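PDB 3EZX: monomethylamine corrinoid protein 1 from Methanosarcina barkeri, which carries methyl groups on its corrinoid cofactor between the methyltransferases MtmB and MtbA in methanogenesis from monomethylamine. Local coordinates for residues 37-41 and 42-46; 67-70 and 71-75; 104-107 and 108-112. All blocks are in the same frame, centred on the assembly; numbering follows the deposited sequence.

Interaction 1 of 3, residues 37-41 and 42-46; sequences DIITK and GLSVG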
loop_
_atom_site.group_PDB
_atom_site.type_symbol
_atom_site.label_atom_id
_atom_site.label_comp_id
_atom_site.label_asym_id
_atom_site.label_seq_id
_atom_site.Cartn_x
_atom_site.Cartn_y
_atom_site.Cartn_z
ATOM N N ASP A 37 -11.617 1.075 9.492
ATOM C CA ASP A 37 -12.824 1.778 9.059
ATOM C C ASP A 37 -12.526 3.266 8.979
ATOM O O ASP A 37 -13.065 3.975 8.134
ATOM C CB ASP A 37 -13.977 1.518 10.027
ATOM C CG ASP A 37 -14.576 0.140 9.852
ATOM O OD1 ASP A 37 -13.814 -0.847 9.929
ATOM O OD2 ASP A 37 -15.803 0.046 9.638
ATOM N N ILE A 38 -11.657 3.729 9.871
ATOM C CA ILE A 38 -11.237 5.125 9.899
ATOM C C ILE A 38 -10.561 5.436 8.565
ATOM O O ILE A 38 -10.729 6.519 8.006
ATOM C CB ILE A 38 -10.226 5.377 11.040
ATOM C CG1 ILE A 38 -10.919 5.186 12.397
ATOM C CG2 ILE A 38 -9.639 6.768 10.918
ATOM C CD1 ILE A 38 -9.983 5.350 13.582
ATOM N N ILE A 39 -9.791 4.472 8.065
ATOM C CA ILE A 39 -9.092 4.630 6.798
ATOM C C ILE A 39 -10.033 4.535 5.596
ATOM O O ILE A 39 -10.205 5.499 4.849
ATOM C CB ILE A 39 -7.987 3.562 6.628
ATOM C CG1 ILE A 39 -6.909 3.753 7.686
ATOM C CG2 ILE A 39 -7.375 3.645 5.229
ATOM C CD1 ILE A 39 -5.823 2.707 7.629
ATOM N N THR A 40 -10.658 3.376 5.424
ATOM C CA THR A 40 -11.544 3.152 4.287
ATOM C C THR A 40 -12.818 3.992 4.241
ATOM O O THR A 40 -13.289 4.325 3.158
ATOM C CB THR A 40 -11.934 1.660 4.175
ATOM O OG1 THR A 40 -12.852 1.318 5.221
ATOM C CG2 THR A 40 -10.692 0.784 4.292
ATOM N N LYS A 41 -13.382 4.337 5.393
ATOM C CA LYS A 41 -14.605 5.140 5.391
ATOM C C LYS A 41 -14.383 6.627 5.657
ATOM O O LYS A 41 -15.320 7.426 5.554
ATOM C CB LYS A 41 -15.614 4.577 6.395
ATOM C CG LYS A 41 -16.260 3.278 5.934
ATOM C CD LYS A 41 -17.194 2.705 6.984
ATOM C CE LYS A 41 -17.775 1.373 6.523
ATOM N NZ LYS A 41 -18.591 0.718 7.587
ATOM N N GLY A 42 -13.144 6.998 5.974
ATOM C CA GLY A 42 -12.831 8.389 6.255
ATOM C C GLY A 42 -11.651 8.990 5.503
ATOM O O GLY A 42 -11.834 9.828 4.620
ATOM N N LEU A 43 -10.440 8.578 5.869
ATOM C CA LEU A 43 -9.227 9.084 5.238
ATOM C C LEU A 43 -9.200 8.771 3.748
ATOM O O LEU A 43 -9.001 9.667 2.929
ATOM C CB LEU A 43 -7.988 8.489 5.917
ATOM C CG LEU A 43 -7.893 8.673 7.439
ATOM C CD1 LEU A 43 -6.696 7.901 7.962
ATOM C CD2 LEU A 43 -7.781 10.152 7.796
ATOM N N SER A 44 -9.397 7.504 3.392
ATOM C CA SER A 44 -9.394 7.105 1.989
ATOM C C SER A 44 -10.457 7.844 1.174
ATOM O O SER A 44 -10.208 8.235 0.034
ATOM C CB SER A 44 -9.606 5.596 1.869
ATOM O OG SER A 44 -8.521 4.879 2.414
ATOM N N VAL A 45 -11.641 8.028 1.755
ATOM C CA VAL A 45 -12.725 8.739 1.077
ATOM C C VAL A 45 -12.251 10.138 0.716
ATOM O O VAL A 45 -12.476 10.620 -0.399
ATOM C CB VAL A 45 -13.994 8.892 1.975
ATOM C CG1 VAL A 45 -15.061 9.714 1.250
ATOM C CG2 VAL A 45 -14.555 7.530 2.337
ATOM N N GLY A 46 -11.595 10.785 1.676
ATOM C CA GLY A 46 -11.075 12.123 1.472
ATOM C C GLY A 46 -9.945 12.137 0.459
ATOM O O GLY A 46 -9.904 13.012 -0.402
#
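From I38 to S44 the helix 35-55 departs from its regular winding: residues 39-41 make a wider, pi-type turn, and the axes of the short segments 37-41 and 42-46 differ in direction by 22°. The hydrogen bonds show it, because two clear ones here step five residues. L43 N donates to I38 O at 3.0 Å, with the donor lying in the carbonyl plane, and S44 N donates to I39 O at 2.6 Å. The usual four-residue step holds before and after, from K41 N to D37 O and from G46 N to G42 O. Inside the bulged turn, G42 N makes a weak bond to I39 O at 3.5 Å.

The hydroxyl of S44 comes to the same carbonyl. S44 OG stands beside its own backbone N, opposite the carbonyl carbon (chi1 -66°), which carries it back over the turn to 3.0 Å from I39 O, at most a weak hydrogen bond. Toward the interior, L43 CD1 is the meeting point of two branches: I39 CG1 reaches it at 4.2 Å and I38 CG2 at 4.3 Å. These three side chains pack into the N-terminal helical bundle. I38 and I39 touch L78 of helix 61-82, L43 touches A74 of that helix, and I38 and L43 also meet helices 3-14 and 20-30.

V45 and K41 lie at the edge facing R10 and F6 of helix 3-14, V45 CG2 resting on K41 O at 3.3 Å. Backbone bonds of five-residue step and the packing of I38 and I39 on L43 thus join 37-41 to 42-46, whereas the extended K41 chain only pairs its exposed NZ with D37 OD2 along 37-41, a salt bridge that solvent would probably weaken.

Interaction 2 of 3, residues 67-70 and 71-75; sequences SGKA and MSNAM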
loop_
_atom_site.group_PDB
_atom_site.type_symbol
_atom_site.label_atom_id
_atom_site.label_comp_id
_atom_site.label_asym_id
_atom_site.label_seq_id
_atom_site.Cartn_x
_atom_site.Cartn_y
_atom_site.Cartn_z
ATOM N N SER A 67 -2.031 17.118 2.022
ATOM C CA SER A 67 -3.009 16.059 2.210
ATOM C C SER A 67 -2.247 14.750 2.379
ATOM O O SER A 67 -2.673 13.858 3.109
ATOM C CB SER A 67 -3.952 15.978 1.012
ATOM O OG SER A 67 -4.882 17.046 1.035
ATOM N N GLY A 68 -1.104 14.649 1.710
ATOM C CA GLY A 68 -0.294 13.452 1.818
ATOM C C GLY A 68 0.293 13.349 3.212
ATOM O O GLY A 68 0.254 12.289 3.842
ATOM N N LYS A 69 0.834 14.459 3.699
ATOM C CA LYS A 69 1.419 14.487 5.028
ATOM C C LYS A 69 0.315 14.296 6.062
ATOM O O LYS A 69 0.535 13.706 7.115
ATOM C CB LYS A 69 2.150 15.813 5.258
ATOM C CG LYS A 69 2.750 15.973 6.642
ATOM C CD LYS A 69 3.852 14.960 6.919
ATOM C CE LYS A 69 4.403 15.132 8.338
ATOM N NZ LYS A 69 5.445 14.122 8.698
ATOM N N ALA A 70 -0.878 14.788 5.749
ATOM C CA ALA A 70 -2.013 14.654 6.651
ATOM C C ALA A 70 -2.334 13.178 6.865
ATOM O O ALA A 70 -2.632 12.759 7.987
ATOM C CB ALA A 70 -3.220 15.367 6.083
ATOM N N MET A 71 -2.272 12.388 5.792
ATOM C CA MET A 71 -2.564 10.972 5.914
ATOM C C MET A 71 -1.403 10.173 6.497
ATOM O O MET A 71 -1.617 9.162 7.160
ATOM C CB MET A 71 -2.979 10.362 4.574
ATOM C CG MET A 71 -3.839 9.120 4.786
ATOM S SD MET A 71 -4.292 8.209 3.335
ATOM C CE MET A 71 -5.720 9.089 2.878
ATOM N N SER A 72 -0.176 10.616 6.259
ATOM C CA SER A 72 0.980 9.916 6.804
ATOM C C SER A 72 0.970 10.059 8.327
ATOM O O SER A 72 1.292 9.122 9.056
ATOM C CB SER A 72 2.269 10.495 6.230
ATOM O OG SER A 72 2.237 10.448 4.817
ATOM N N ASN A 73 0.596 11.240 8.802
ATOM C CA ASN A 73 0.531 11.479 10.232
ATOM C C ASN A 73 -0.591 10.637 10.835
ATOM O O ASN A 73 -0.487 10.166 11.966
ATOM C CB ASN A 73 0.288 12.965 10.522
ATOM C CG ASN A 73 1.548 13.806 10.383
ATOM O OD1 ASN A 73 1.523 15.019 10.597
ATOM N ND2 ASN A 73 2.655 13.167 10.029
ATOM N N ALA A 74 -1.664 10.451 10.075
ATOM C CA ALA A 74 -2.795 9.659 10.536
ATOM C C ALA A 74 -2.370 8.202 10.681
ATOM O O ALA A 74 -2.787 7.504 11.608
ATOM C CB ALA A 74 -3.945 9.769 9.546
ATOM N N MET A 75 -1.525 7.757 9.759
ATOM C CA MET A 75 -1.034 6.385 9.753
ATOM C C MET A 75 -0.128 6.071 10.935
ATOM O O MET A 75 -0.060 4.928 11.382
ATOM C CB MET A 75 -0.314 6.108 8.436
ATOM C CG MET A 75 -1.253 6.037 7.242
ATOM S SD MET A 75 -2.224 4.517 7.233
ATOM C CE MET A 75 -3.476 4.914 8.398
#
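The amide of N73 is the flat side-chain group here, sitting one turn above K69 on helix 61-82 of the N-terminal helical bundle. Beneath one face lies the carbonyl of K69, its O 3.4 Å from N73 CG and almost straight below it. The lysine chain itself arrives obliquely on the same side as that oxygen, beyond the outer end of the amide, with K69 CE 3.8 Å from N73 CG. Two torsions steer it there: K69 CG is anti to its backbone N (chi1 177°), and a bend at chi2 (64°) turns the rest of the chain along the helix. V18 and P22 complete the surroundings of N73. With an alanine here, the K69 methylenes would probably lose the amide they lie against and V18 one neighbour, so that the lysine chain would probably be held less firmly.

The backbone keeps its four-residue step. N73 N bonds to K69 O at 3.0 Å, M71 N to S67 O at 3.1 Å and A74 N to A70 O at 3.3 Å. Around the helix the environments differ: A70 and A74 face T21, M71 meets M47, and S67 OG bonds outside the segments, to I13 O among others.

On the side toward the cobamide, G68 O is gripped twice by one residue: S72 N holds it at 3.0 Å, and S72 OG donates to it at 2.9 Å from above the carbonyl plane, 40° out of it.

Interaction 3 of 3, residues 104-107 and 108-112; sequences IHDI and GHRLV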
loop_
_atom_site.group_PDB
_atom_site.type_symbol
_atom_site.label_atom_id
_atom_site.label_comp_id
_atom_site.label_asym_id
_atom_site.label_seq_id
_atom_site.Cartn_x
_atom_site.Cartn_y
_atom_site.Cartn_z
ATOM N N ILE A 104 7.907 7.374 -5.065
ATOM C CA ILE A 104 8.078 7.568 -3.626
ATOM C C ILE A 104 6.760 7.542 -2.872
ATOM O O ILE A 104 6.726 7.785 -1.669
ATOM C CB ILE A 104 8.811 8.883 -3.287
ATOM C CG1 ILE A 104 7.921 10.081 -3.604
ATOM C CG2 ILE A 104 10.123 8.942 -4.046
ATOM C CD1 ILE A 104 8.564 11.406 -3.295
ATOM N N HIS A 105 5.675 7.260 -3.584
ATOM C CA HIS A 105 4.368 7.164 -2.950
ATOM C C HIS A 105 4.489 5.951 -2.038
ATOM O O HIS A 105 4.734 4.843 -2.512
ATOM C CB HIS A 105 3.263 6.914 -3.989
ATOM C CG HIS A 105 3.035 8.056 -4.935
ATOM N ND1 HIS A 105 3.807 8.314 -6.047
ATOM C CD2 HIS A 105 2.084 9.024 -4.924
ATOM C CE1 HIS A 105 3.308 9.400 -6.659
ATOM N NE2 HIS A 105 2.258 9.872 -6.015
ATOM N N ASP A 106 4.323 6.145 -0.735
ATOM C CA ASP A 106 4.453 5.028 0.183
ATOM C C ASP A 106 3.268 4.793 1.116
ATOM O O ASP A 106 3.221 3.784 1.813
ATOM C CB ASP A 106 5.740 5.181 1.002
ATOM C CG ASP A 106 5.680 6.333 1.986
ATOM O OD1 ASP A 106 4.763 7.170 1.873
ATOM O OD2 ASP A 106 6.558 6.400 2.872
ATOM N N ILE A 107 2.307 5.707 1.135
ATOM C CA ILE A 107 1.147 5.534 2.011
ATOM C C ILE A 107 0.462 4.182 1.795
ATOM O O ILE A 107 0.269 3.418 2.745
ATOM C CB ILE A 107 0.131 6.675 1.811
ATOM C CG1 ILE A 107 0.766 7.999 2.252
ATOM C CG2 ILE A 107 -1.140 6.407 2.613
ATOM C CD1 ILE A 107 -0.107 9.206 2.084
ATOM N N GLY A 108 0.107 3.887 0.546
ATOM C CA GLY A 108 -0.526 2.620 0.236
ATOM C C GLY A 108 0.409 1.456 0.454
ATOM O O GLY A 108 0.015 0.388 0.916
ATOM N N HIS A 109 1.669 1.663 0.100
ATOM C CA HIS A 109 2.690 0.630 0.278
ATOM C C HIS A 109 2.809 0.297 1.763
ATOM O O HIS A 109 2.790 -0.874 2.139
ATOM C CB HIS A 109 4.041 1.130 -0.248
ATOM C CG HIS A 109 5.223 0.396 0.288
ATOM N ND1 HIS A 109 5.523 -0.904 -0.074
ATOM C CD2 HIS A 109 6.172 0.762 1.186
ATOM C CE1 HIS A 109 6.595 -1.298 0.581
ATOM N NE2 HIS A 109 7.010 -0.310 1.355
ATOM N N ARG A 110 2.925 1.327 2.603
ATOM C CA ARG A 110 3.051 1.126 4.047
ATOM C C ARG A 110 1.820 0.463 4.658
ATOM O O ARG A 110 1.939 -0.301 5.615
ATOM C CB ARG A 110 3.292 2.457 4.762
ATOM C CG ARG A 110 4.741 2.931 4.742
ATOM C CD ARG A 110 5.017 3.985 5.817
ATOM N NE ARG A 110 6.450 4.256 5.938
ATOM C CZ ARG A 110 7.002 5.040 6.861
ATOM N NH1 ARG A 110 6.244 5.647 7.766
ATOM N NH2 ARG A 110 8.319 5.212 6.882
ATOM N N LEU A 111 0.647 0.768 4.108
ATOM C CA LEU A 111 -0.590 0.205 4.606
ATOM C C LEU A 111 -0.676 -1.299 4.320
ATOM O O LEU A 111 -1.022 -2.093 5.200
ATOM C CB LEU A 111 -1.778 0.926 3.979
ATOM C CG LEU A 111 -3.175 0.533 4.475
ATOM C CD1 LEU A 111 -3.270 0.672 5.996
ATOM C CD2 LEU A 111 -4.187 1.415 3.787
ATOM N N VAL A 112 -0.359 -1.691 3.092
ATOM C CA VAL A 112 -0.396 -3.095 2.721
ATOM C C VAL A 112 0.628 -3.892 3.529
ATOM O O VAL A 112 0.329 -4.987 4.008
ATOM C CB VAL A 112 -0.065 -3.307 1.230
ATOM C CG1 VAL A 112 0.090 -4.780 0.959
ATOM C CG2 VAL A 112 -1.156 -2.698 0.344
HETATM O O HOH W 1 2.573 3.133 -2.168
#
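R110 runs alongside D106 at the first turn of helix 107-118. Its CB lies 3.2 Å from D106 O and its CG 3.4 Å from that same oxygen, which also accepts the backbone bond from R110 N at 2.6 Å. Further out, R110 CD passes D106 OD2 at 4.1 Å. R110 NE ends the run 3.7 Å from D106 OD2, a long salt bridge of charges alone: the oxygen stands well out of the guanidinium plane, and the two flat groups are 42° apart. The other carboxylate oxygen, D106 OD1, is hydrogen-bonded to the cobamide.

One water joins the loop to the helix, donating to H105 O at 2.8 Å and accepting from H109 N at 2.8 Å. H105 NE2 coordinates the cobalt while its ND1 bonds to D103 OD1, and H109 NE2 is held by D125 OD1. D103, H105 and G108 spell the DxHxxG motif of B12-binding Rossmann-like domains.

The chemistry implies a division of labour: D106 fixes the helix start through its carbonyl and gives OD1 to the cobamide, while R110, near OD2 with no N-H aimed at it, is likely to offset part of the negative charge.

Interactions 1 and 2 belong to consecutive helices of the N-terminal bundle and pack on each other, I39 and L43 against M75, M71 and A74. Interaction 3 lies in the C-terminal Rossmann-like domain, across the cofactor cleft, yet reaches both: I107 touches M71 and S72, and L111 CD1 meets I39 CD1. Interactions 2 and 3 are mostly buried, whereas interaction 1 is partly so, its lysine and threonine lying outside. Their chemistry follows place. A pi-type turn with aliphatic packing marks 37-46, ordinary helix bonds with a serine facing the corrinoid mark 67-75, and 104-112 alone supplies the cobalt ligand.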